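Local coordinates for ketol-acid reductoisomerase (uncultured archaeon GZfos26G2, PDB 4XDY), which catalyses the magnesium-dependent alkyl migration and NADH-preferring reduction that turn (S)-2-acetolactate into (R)-2,3-dihydroxy-isovalerate in branched-chain amino acid biosynthesis, at the interface of chains A and B. Residues are numbered along the deposited sequence; one frame, centred on the assembly and turned at random. Chains: chain A/B, Ketol-acid reductoisomerase.

Contact 1: the interface of chains A and B. Residues chain A 213-214, 217-218; chain B 197, 279-280, 283.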
# COMPACT_ATOMS: atom_id res chain seq x y z
N ASN A 213 -5.05 -12.65 -7.56
CA ASN A 213 -5.97 -12.90 -8.64
C ASN A 213 -5.69 -12.01 -9.84
O ASN A 213 -5.69 -12.51 -11.01
CB ASN A 213 -7.46 -12.77 -8.20
CG ASN A 213 -7.95 -14.01 -7.52
OD1 ASN A 213 -8.34 -14.95 -8.18
ND2 ASN A 213 -7.94 -14.01 -6.16
N GLY A 214 -5.37 -10.72 -9.62
CA GLY A 214 -4.95 -9.89 -10.76
C GLY A 214 -3.73 -10.42 -11.49
O GLY A 214 -3.69 -10.47 -12.76
N VAL A 217 -4.64 -13.55 -13.57
CA VAL A 217 -5.33 -13.16 -14.76
C VAL A 217 -4.41 -12.70 -15.87
O VAL A 217 -4.56 -13.17 -17.07
CB VAL A 217 -6.49 -12.18 -14.45
CG1 VAL A 217 -7.03 -11.58 -15.77
CG2 VAL A 217 -7.59 -12.86 -13.61
N LEU A 218 -3.48 -11.81 -15.57
CA LEU A 218 -2.50 -11.40 -16.55
C LEU A 218 -1.65 -12.57 -17.09
O LEU A 218 -1.49 -12.70 -18.30
CB LEU A 218 -1.65 -10.28 -15.99
CG LEU A 218 -2.43 -8.92 -15.89
CD1 LEU A 218 -1.47 -7.94 -15.20
CD2 LEU A 218 -2.75 -8.39 -17.26
N PHE B 197 -5.91 -2.76 -17.48
CA PHE B 197 -6.34 -3.82 -16.59
C PHE B 197 -5.93 -3.53 -15.13
O PHE B 197 -6.75 -3.70 -14.23
CB PHE B 197 -5.79 -5.20 -16.98
CG PHE B 197 -6.10 -6.25 -15.98
CD1 PHE B 197 -7.35 -6.87 -15.99
CD2 PHE B 197 -5.17 -6.66 -15.05
CE1 PHE B 197 -7.64 -7.83 -14.99
CE2 PHE B 197 -5.45 -7.62 -14.09
CZ PHE B 197 -6.68 -8.16 -14.05
N MET B 279 -12.56 -10.13 -13.38
CA MET B 279 -11.27 -9.59 -13.86
C MET B 279 -11.05 -10.03 -15.32
O MET B 279 -10.64 -9.22 -16.16
CB MET B 279 -10.15 -10.06 -12.96
CG MET B 279 -10.05 -9.24 -11.68
SD MET B 279 -8.67 -9.90 -10.69
CE MET B 279 -8.71 -8.82 -9.25
N LYS B 280 -11.28 -11.31 -15.61
CA LYS B 280 -11.14 -11.83 -16.99
C LYS B 280 -11.99 -11.07 -17.94
O LYS B 280 -11.54 -10.75 -19.04
CB LYS B 280 -11.39 -13.35 -17.03
CG LYS B 280 -10.26 -14.10 -16.33
CD LYS B 280 -10.39 -15.63 -16.46
CE LYS B 280 -9.16 -16.28 -15.77
NZ LYS B 280 -8.05 -16.76 -16.60
N LEU B 283 -10.59 -7.66 -18.51
CA LEU B 283 -9.42 -7.72 -19.38
C LEU B 283 -9.85 -7.91 -20.84
O LEU B 283 -9.28 -7.29 -21.75
CB LEU B 283 -8.49 -8.86 -18.94
CG LEU B 283 -7.25 -9.04 -19.88
CD1 LEU B 283 -6.39 -7.80 -19.93
CD2 LEU B 283 -6.44 -10.26 -19.39
O HOH W 1 -6.83 -14.44 -17.93
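A:Val217 and A:Leu218 press against the ring of B:Phe197, and carbon contacts dominate this patch of the homodimer interface. A:Leu218 runs antiparallel to the aromatic side chain, bringing A:Leu218 CG to 3.7 Å from B:Phe197 CD2. A:Val217 divides its two methyls between two pairs of partners. A:Val217 CG1, trans to the backbone N (chi1 169°), lies 3.8 Å from B:Phe197 CZ and also meets B:Leu283 CD2, whereas A:Val217 CG2 turns to B:Met279 CB at 3.9 Å and to the aliphatic stem of B:Lys280. The ring is buttressed within its own chain, since B:Met279 CB sits at its edge, in plane.

Sulfur contacts form a second group. The extended side chain of B:Met279 brings B:Met279 SD to the backbone of A:Gly214, 3.7 Å from A:Gly214 CA, where the lack of a side chain probably leaves room for the sulfur.

Water carries a polar link: B:Lys280 NZ, its chain bent at the last torsion, lies 2.9 Å from water 1, which is 2.7 Å from the carbonyl oxygen A:Val217 O.

In the fold, helix 205-220 of chain A lies against helices 188-203 and 273-287 of chain B, all from the knotted C-terminal region.

Contact 2: the interface of chains A and B. Residues chain A 1, 154, 186, 190, 194; chain B 223-224, 227.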
# COMPACT_ATOMS: atom_id res chain seq x y z
N MET A 1 -16.35 10.73 16.91
CA MET A 1 -15.85 10.12 18.17
C MET A 1 -14.49 10.74 18.50
O MET A 1 -13.78 11.20 17.61
CB MET A 1 -15.77 8.65 17.92
CG MET A 1 -15.21 7.85 18.99
SD MET A 1 -14.25 6.48 18.32
CE MET A 1 -13.85 5.96 19.97
N LEU A 154 -5.85 1.59 19.71
CA LEU A 154 -7.12 1.38 20.39
C LEU A 154 -6.79 1.01 21.82
O LEU A 154 -5.88 0.14 22.10
CB LEU A 154 -7.92 0.24 19.73
CG LEU A 154 -8.86 0.68 18.60
CD1 LEU A 154 -8.30 1.54 17.54
CD2 LEU A 154 -9.51 -0.56 17.95
N CYS A 186 -12.16 2.12 23.39
CA CYS A 186 -13.12 1.12 22.91
C CYS A 186 -13.17 -0.01 23.91
O CYS A 186 -12.54 0.06 24.99
CB CYS A 186 -12.74 0.63 21.50
SG CYS A 186 -11.23 -0.39 21.54
N GLN A 190 -14.87 -4.85 20.99
CA GLN A 190 -14.81 -4.07 19.78
C GLN A 190 -13.52 -4.18 19.02
O GLN A 190 -13.54 -4.31 17.81
CB GLN A 190 -15.09 -2.59 19.99
CG GLN A 190 -16.50 -2.19 20.37
CD GLN A 190 -16.47 -0.69 20.58
OE1 GLN A 190 -16.05 -0.23 21.63
NE2 GLN A 190 -16.75 0.06 19.52
N GLU A 194 -13.21 -5.87 15.14
CA GLU A 194 -12.80 -4.99 14.02
C GLU A 194 -11.45 -5.46 13.49
O GLU A 194 -11.20 -5.43 12.30
CB GLU A 194 -12.79 -3.53 14.40
CG GLU A 194 -11.76 -3.09 15.42
CD GLU A 194 -10.38 -2.90 14.85
OE1 GLU A 194 -9.42 -2.91 15.66
OE2 GLU A 194 -10.25 -2.62 13.60
N TYR B 223 -19.47 0.15 14.20
CA TYR B 223 -18.13 0.58 14.57
C TYR B 223 -17.90 2.06 14.19
O TYR B 223 -18.35 2.51 13.16
CB TYR B 223 -17.07 -0.32 13.92
CG TYR B 223 -17.21 -1.75 14.42
CD1 TYR B 223 -18.10 -2.61 13.85
CD2 TYR B 223 -16.44 -2.23 15.47
CE1 TYR B 223 -18.31 -3.92 14.33
CE2 TYR B 223 -16.62 -3.54 15.96
CZ TYR B 223 -17.55 -4.37 15.38
OH TYR B 223 -17.74 -5.71 15.87
N PRO B 224 -17.16 2.79 15.01
CA PRO B 224 -16.91 4.19 14.68
C PRO B 224 -16.16 4.36 13.37
O PRO B 224 -15.23 3.61 13.05
CB PRO B 224 -16.06 4.70 15.84
CG PRO B 224 -16.33 3.73 16.94
CD PRO B 224 -16.67 2.43 16.34
N MET B 227 -12.40 4.38 13.56
CA MET B 227 -11.84 3.07 13.78
C MET B 227 -11.78 2.32 12.45
O MET B 227 -10.76 1.67 12.15
CB MET B 227 -12.71 2.34 14.79
CG MET B 227 -12.28 0.96 15.16
SD MET B 227 -13.29 0.12 16.38
CE MET B 227 -13.10 1.29 17.80
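A:Glu194 CB stands off one side of the B:Tyr223 ring plane, displaced past the rim, 4.0 Å from B:Tyr223 CD2, whereas the backbone oxygen A:Gln190 O lies beyond the rim and nearer the plane, 3.7 Å from B:Tyr223 CE2. A second flat group, the carboxamide of A:Gln190, meets a proline: the side chain of A:Gln190 crosses that of B:Pro224 at about a right angle, and its amide nitrogen A:Gln190 NE2 passes B:Pro224 CD at 4.0 Å in van der Waals contact. Both chain A residues belong to helix 188-203 of the ketol-acid reductoisomerase knotted domain, the helix that also supplies the magnesium ligands A:Asp195 and A:Glu199.

B:Met227, in the first turn of helix 225-254, is the main apolar probe. Its chain is straight as far as SD and then folds at chi3 (-60°), which lets sulfur and methyl touch different surfaces. B:Met227 SD rests 3.7 Å from A:Glu194 CG. The terminal B:Met227 CE reaches A:Cys186 CB at 3.8 Å and A:Leu154 CD2 at 4.0 Å, the leucine side chain crossing the methionine nearly perpendicularly. A:Glu194 presents its CG methylene to this sulfur, with CG lying between the backbone N and the carbonyl carbon (chi1 67°), and a further bend at chi2 turns the carboxylate away from the tyrosine ring. At the CB–CG edge of B:Pro224, A:Met1 SD lies near, but this amino-terminal residue is poorly ordered and the contact is uncertain.

Contact 3: the interface of chains A and B. Residues chain A 137-140; chain B 238, 242, 250, 254.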
# COMPACT_ATOMS: atom_id res chain seq x y z
N PRO A 137 1.43 -3.31 11.78
CA PRO A 137 2.45 -4.32 11.99
C PRO A 137 3.68 -3.78 12.79
O PRO A 137 4.09 -2.63 12.64
CB PRO A 137 2.85 -4.74 10.57
CG PRO A 137 2.58 -3.52 9.76
CD PRO A 137 1.41 -2.82 10.41
N GLY A 138 4.29 -4.64 13.57
CA GLY A 138 5.25 -4.15 14.54
C GLY A 138 6.49 -3.48 13.95
O GLY A 138 7.00 -2.51 14.53
N THR A 139 6.97 -3.97 12.80
CA THR A 139 8.17 -3.45 12.14
C THR A 139 7.90 -1.98 11.71
O THR A 139 8.78 -1.11 11.83
CB THR A 139 8.58 -4.29 10.93
OG1 THR A 139 7.46 -4.42 10.03
CG2 THR A 139 9.07 -5.72 11.41
N GLU A 140 6.66 -1.69 11.23
CA GLU A 140 6.33 -0.38 10.66
C GLU A 140 5.97 0.60 11.81
O GLU A 140 6.26 1.77 11.72
CB GLU A 140 5.18 -0.52 9.66
CG GLU A 140 5.49 -1.55 8.56
CD GLU A 140 6.93 -1.47 8.06
OE1 GLU A 140 7.20 -0.47 7.37
OE2 GLU A 140 7.77 -2.40 8.33
N LEU B 238 0.99 0.43 5.66
CA LEU B 238 1.96 -0.27 6.47
C LEU B 238 2.11 -1.75 6.07
O LEU B 238 3.24 -2.29 6.05
CB LEU B 238 1.53 -0.16 7.94
CG LEU B 238 1.21 1.24 8.50
CD1 LEU B 238 0.88 1.16 10.00
CD2 LEU B 238 2.35 2.22 8.18
N LEU B 242 5.36 -3.88 3.55
CA LEU B 242 6.05 -5.15 3.85
C LEU B 242 6.07 -6.02 2.61
O LEU B 242 7.09 -6.63 2.32
CB LEU B 242 5.41 -5.89 5.00
CG LEU B 242 5.75 -5.25 6.36
CD1 LEU B 242 4.75 -5.73 7.33
CD2 LEU B 242 7.20 -5.57 6.73
N ARG B 250 7.44 -11.89 3.53
CA ARG B 250 7.83 -10.95 4.57
C ARG B 250 6.59 -10.47 5.35
O ARG B 250 6.59 -10.45 6.58
CB ARG B 250 8.51 -9.77 3.95
CG ARG B 250 8.96 -8.64 4.90
CD ARG B 250 9.65 -9.20 6.15
NE ARG B 250 10.19 -8.12 6.96
CZ ARG B 250 10.68 -8.28 8.17
NH1 ARG B 250 10.73 -9.47 8.70
NH2 ARG B 250 11.12 -7.25 8.84
N VAL B 254 5.55 -11.07 9.62
CA VAL B 254 5.48 -9.95 10.60
C VAL B 254 4.11 -9.90 11.26
O VAL B 254 4.00 -9.66 12.45
CB VAL B 254 5.79 -8.60 9.90
CG1 VAL B 254 5.53 -7.46 10.84
CG2 VAL B 254 7.25 -8.57 9.43
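The start of helix 138-146 in the Rossmann domain, where A:Gly138 binds NAD(+), and the proline just before it pack against the long helix 225-254 of the partner's knotted domain through A:Pro137, A:Thr139 and A:Glu140. The pyrrolidine of A:Pro137 is wedged among three aliphatic side chains. A:Pro137 CD lies 3.6 Å from B:Leu238 CB, the two side chains crossing at about a right angle, while A:Pro137 CB touches B:Val254 CG1 at 3.8 Å and B:Leu242 CD1 at 3.9 Å.

A:Thr139 divides its contacts between its two branches. With chi1 at 54°, A:Thr139 OG1 turns to B:Leu242 CD2 (3.5 Å), and A:Thr139 CG2 meets B:Val254 CG2 tip to tip at 3.9 Å. The same methyl, A:Thr139 CG2, approaches B:Arg250 NH2 at 3.6 Å. The guanidinium group carries B:Val254 CG2 over the centre of one face, which may help to hold its plane.

A:Thr139 OG1 donates a hydrogen bond of 2.7 Å to A:Glu140 OE2, which accepts it with its anti lone pair. A bend at chi2 (-41°) brings the carboxylate back toward A:Thr139, where this bond probably helps to hold it. The glutamate side chain runs antiparallel past B:Leu242, with OE2 beside CD2, and CG rests against the backbone oxygen of B:Leu238. B:Arg250 NH2 is 5.9 Å from A:Glu140 OE2, without contact, and might weakly stabilise a negative charge there.

Contact 4: the interface of chains A and B. Residues chain A 200, 291, 294-295, 298; chain B 258, 261-262, 266.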
# COMPACT_ATOMS: atom_id res chain seq x y z
N GLN A 200 -8.61 -10.09 7.99
CA GLN A 200 -9.19 -11.13 7.14
C GLN A 200 -9.64 -10.57 5.78
O GLN A 200 -9.41 -11.20 4.73
CB GLN A 200 -10.36 -11.78 7.85
CG GLN A 200 -9.92 -12.73 8.91
CD GLN A 200 -11.02 -13.18 9.83
OE1 GLN A 200 -12.19 -13.16 9.47
NE2 GLN A 200 -10.66 -13.59 11.08
N PHE A 291 -15.30 -18.00 14.06
CA PHE A 291 -13.96 -17.92 13.68
C PHE A 291 -13.01 -18.27 14.81
O PHE A 291 -11.97 -19.00 14.64
CB PHE A 291 -13.63 -16.53 13.11
CG PHE A 291 -12.17 -16.41 12.79
CD1 PHE A 291 -11.67 -16.91 11.61
CD2 PHE A 291 -11.28 -15.94 13.72
CE1 PHE A 291 -10.29 -16.92 11.36
CE2 PHE A 291 -9.92 -15.91 13.46
CZ PHE A 291 -9.42 -16.40 12.27
N GLU A 294 -12.76 -21.89 15.30
CA GLU A 294 -11.96 -22.49 14.23
C GLU A 294 -10.49 -22.29 14.39
O GLU A 294 -9.69 -23.19 14.14
CB GLU A 294 -12.34 -21.96 12.81
CG GLU A 294 -13.76 -22.29 12.48
CD GLU A 294 -14.24 -21.56 11.24
OE1 GLU A 294 -13.52 -20.72 10.64
OE2 GLU A 294 -15.40 -21.83 10.89
N TRP A 295 -10.06 -21.10 14.80
CA TRP A 295 -8.65 -20.88 14.99
C TRP A 295 -8.08 -21.64 16.20
O TRP A 295 -7.01 -22.20 16.12
CB TRP A 295 -8.33 -19.36 15.05
CG TRP A 295 -6.93 -18.91 15.41
CD1 TRP A 295 -6.61 -17.90 16.31
CD2 TRP A 295 -5.67 -19.41 14.94
NE1 TRP A 295 -5.28 -17.75 16.40
CE2 TRP A 295 -4.67 -18.64 15.53
CE3 TRP A 295 -5.30 -20.36 13.97
CZ2 TRP A 295 -3.31 -18.87 15.26
CZ3 TRP A 295 -3.96 -20.61 13.75
CH2 TRP A 295 -2.97 -19.83 14.32
N GLU A 298 -7.85 -25.13 14.96
CA GLU A 298 -6.69 -25.29 14.09
C GLU A 298 -5.35 -25.43 14.81
O GLU A 298 -4.47 -26.21 14.49
CB GLU A 298 -6.66 -24.09 13.11
CG GLU A 298 -5.44 -24.00 12.23
CD GLU A 298 -5.44 -25.05 11.11
OE1 GLU A 298 -6.53 -25.59 10.86
OE2 GLU A 298 -4.34 -25.15 10.55
N THR B 258 -2.44 -15.37 14.13
CA THR B 258 -3.85 -15.23 14.04
C THR B 258 -4.28 -14.61 12.70
O THR B 258 -5.20 -15.12 12.04
CB THR B 258 -4.40 -14.36 15.21
OG1 THR B 258 -3.99 -14.95 16.44
CG2 THR B 258 -5.88 -14.20 15.19
N TYR B 261 -3.38 -16.95 9.61
CA TYR B 261 -4.45 -17.87 9.48
C TYR B 261 -5.71 -17.24 8.87
O TYR B 261 -6.33 -17.78 7.92
CB TYR B 261 -4.79 -18.59 10.82
CG TYR B 261 -6.00 -19.50 10.73
CD1 TYR B 261 -5.94 -20.76 10.05
CD2 TYR B 261 -7.19 -19.15 11.28
CE1 TYR B 261 -7.06 -21.59 9.98
CE2 TYR B 261 -8.31 -19.95 11.19
CZ TYR B 261 -8.23 -21.19 10.52
OH TYR B 261 -9.32 -21.98 10.45
N GLY B 262 -6.09 -16.09 9.40
CA GLY B 262 -7.27 -15.40 8.85
C GLY B 262 -7.11 -15.06 7.37
O GLY B 262 -8.05 -15.20 6.61
N VAL B 266 -9.91 -16.93 5.29
CA VAL B 266 -11.02 -16.08 4.97
C VAL B 266 -10.83 -15.19 3.74
O VAL B 266 -11.80 -14.86 3.06
CB VAL B 266 -11.35 -15.21 6.21
CG1 VAL B 266 -12.55 -14.30 5.95
CG2 VAL B 266 -11.58 -16.06 7.46
O HOH W 2 -7.64 -13.42 11.56
O HOH W 3 -8.78 -24.54 10.22
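The phenolic oxygen B:Tyr261 OH is joined to A:Glu298 OE1 through water 3, which sits 2.6 Å from each of them. The ring behind that hydroxyl is the dominant apolar element of this part of the homodimer interface, inserted among side chains of helix 290-300 of chain A. With CG trans to the backbone N (chi1 175°), the tyrosine extends from helix 257-270 and slides antiparallel past both A:Trp295 and A:Phe291. B:Tyr261 CB lies over the face of the indole six-membered ring in a CH-pi contact, and B:Tyr261 CG comes within 3.4 Å of A:Trp295 CE3. A:Phe291 CE1 meets B:Tyr261 CE2 at 3.6 Å. Beside the CE1 atom of the tyrosine runs A:Glu298, its carboxylate turned only 20° from the phenol plane.

B:Thr258 extends the cover on the tryptophan: its CA lies above the same indole face, offset toward the rim. The indole A:Trp295 NE1 donates to B:Thr258 OG1, but the strongly bent geometry makes this hydrogen bond weak.

A:Gln200, from helix 188-203, closes the other end. Its CG packs on B:Gly262 CA, and the amide carbon A:Gln200 CD lies 3.8 Å from B:Val266 CG2. The amide A:Gln200 NE2 stands over the centre of the A:Phe291 ring and makes a nearly straight bond (169° at H) to water 2, which in turn lies 3.0 Å from the backbone oxygen B:Thr258 O.

Helix 188-203 recurs in three places: in chain B at contact 1, in chain A at contacts 2 and 4. Helix 225-254 of chain B serves contacts 2 and 3, whose C-alpha centres are about 22 Å apart. Contacts 3 and 4 are nearest, about 19 Å between centres; contact 1 lies about 35 Å from contact 2. Contact 4 is centred about 10 Å from A:His112, the predicted active-site residue, against about 32 Å for contact 1. Dimerisation thus appears to join helix packing far from the active site to surfaces near it, and the twofold axis repeats every contact with chains exchanged.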